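Local coordinates for virulence sensor protein BvgS (Bordetella pertussis, PDB 6ZJ8) that serves as a virulence sensor histidine kinase, its PAS domain probably relaying signals toward the kinase portion, at residues F25-V28 and L29-T33. Numbering follows the deposited sequence.
Sequences FMRV and LIDGT
The C-terminal end of the N-terminal flanking helix 17-31 is held by main-chain bonds from residues 25-28 to 29-32, and by an i to i+4 salt bridge between Arg27 and Asp31. Leu29 N and Ile30 N donate to Phe25 O and Met26 O, the i to i+4 bonds of the alpha-helix. Asp31 N reaches Arg27 O at 2.9 Å. The next bond, Gly32 N to Val28 O, is weak, its N-H...O angle down to 121°, and the helix frays here as Gly32 leaves helical phi/psi. The chain goes on extended at Thr33 while its side chain reaches back: Thr33 OG1 donates to Leu29 O, a carbonyl of the last turn, at 2.7 Å. The hydroxyl lies well above that carbonyl plane. It is also hydrogen-bonded to Asn50 ND2, just ahead of helix 51-57, and backbone hydrogen bonding of Ile30 with Asp51 reaches the first residue of that helix.

On the outer side, the Arg27 chain leaves with CG anti to the backbone N (chi1 -178°) and bends at chi2 and chi3, which curls the guanidinium over to Asp31. Arg27 NH1 meets Asp31 OD2 at 2.8 Å, in the guanidinium plane and nearly along the C-O axis of the carboxylate. The other carboxylate oxygen, OD1, lies close to Asp51 OD2, a like charge whose repulsion the arginine may soften.

Before the chain enters the antiparallel sheet of the PAS fold at strand 37-41, apolar side chains of the last two turns lean on the neighbouring strand 46-49, where Met26 and Leu29 both touch Leu48. Met26 folds back on itself, all three torsions near -63°, which lays its CE against Ile30 CD1 at 3.5 Å. Phe25 runs alongside Leu29, its CE2 lying 4.1 Å from Leu29 CD2.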
# COMPACT_ATOMS: atom_id res chain seq x y z
N PHE A 25 9.12 4.91 -16.67
CA PHE A 25 8.64 3.77 -15.90
C PHE A 25 8.21 4.19 -14.50
O PHE A 25 7.17 3.74 -14.01
CB PHE A 25 9.73 2.69 -15.83
CG PHE A 25 9.47 1.64 -14.80
CD1 PHE A 25 8.54 0.63 -15.03
CD2 PHE A 25 10.16 1.64 -13.60
CE1 PHE A 25 8.31 -0.34 -14.08
CE2 PHE A 25 9.93 0.67 -12.65
CZ PHE A 25 9.00 -0.33 -12.89
N MET A 26 8.99 5.05 -13.85
CA MET A 26 8.62 5.52 -12.52
C MET A 26 7.37 6.40 -12.58
O MET A 26 6.53 6.34 -11.67
CB MET A 26 9.78 6.28 -11.89
CG MET A 26 11.02 5.42 -11.66
SD MET A 26 10.76 4.10 -10.47
CE MET A 26 10.39 5.04 -9.00
N ARG A 27 7.24 7.21 -13.62
CA ARG A 27 6.03 8.01 -13.78
C ARG A 27 4.79 7.12 -13.80
O ARG A 27 3.79 7.43 -13.14
CB ARG A 27 6.12 8.83 -15.07
CG ARG A 27 4.94 9.76 -15.33
CD ARG A 27 4.86 10.90 -14.34
NE ARG A 27 5.97 11.84 -14.49
CZ ARG A 27 6.21 12.85 -13.65
NH1 ARG A 27 5.42 13.04 -12.61
NH2 ARG A 27 7.24 13.66 -13.86
N VAL A 28 4.85 6.01 -14.53
CA VAL A 28 3.71 5.10 -14.56
C VAL A 28 3.55 4.38 -13.23
O VAL A 28 2.44 4.23 -12.71
CB VAL A 28 3.87 4.09 -15.72
CG1 VAL A 28 2.71 3.11 -15.73
CG2 VAL A 28 3.96 4.82 -17.04
N LEU A 29 4.67 3.94 -12.64
CA LEU A 29 4.59 3.14 -11.42
C LEU A 29 4.00 3.95 -10.27
O LEU A 29 3.25 3.41 -9.44
CB LEU A 29 5.98 2.62 -11.05
CG LEU A 29 6.11 2.00 -9.66
CD1 LEU A 29 5.11 0.87 -9.47
CD2 LEU A 29 7.53 1.50 -9.44
N ILE A 30 4.33 5.23 -10.19
CA ILE A 30 3.95 6.07 -9.06
C ILE A 30 2.71 6.89 -9.35
O ILE A 30 1.79 6.96 -8.53
CB ILE A 30 5.14 6.96 -8.65
CG1 ILE A 30 6.22 6.10 -7.98
CG2 ILE A 30 4.68 8.07 -7.72
CD1 ILE A 30 7.56 6.78 -7.86
N ASP A 31 2.65 7.52 -10.52
CA ASP A 31 1.51 8.35 -10.89
C ASP A 31 0.45 7.60 -11.68
O ASP A 31 -0.59 8.19 -11.99
CB ASP A 31 1.97 9.55 -11.73
CG ASP A 31 2.67 10.62 -10.91
OD1 ASP A 31 2.51 10.62 -9.67
OD2 ASP A 31 3.36 11.46 -11.51
N GLY A 32 0.67 6.33 -12.00
CA GLY A 32 -0.23 5.65 -12.92
C GLY A 32 -0.53 4.20 -12.62
O GLY A 32 -0.73 3.41 -13.54
N THR A 33 -0.56 3.83 -11.34
CA THR A 33 -1.01 2.51 -10.95
C THR A 33 -2.20 2.64 -10.00
O THR A 33 -2.15 3.46 -9.07
CB THR A 33 0.11 1.68 -10.29
OG1 THR A 33 0.73 2.43 -9.24
CG2 THR A 33 1.16 1.31 -11.33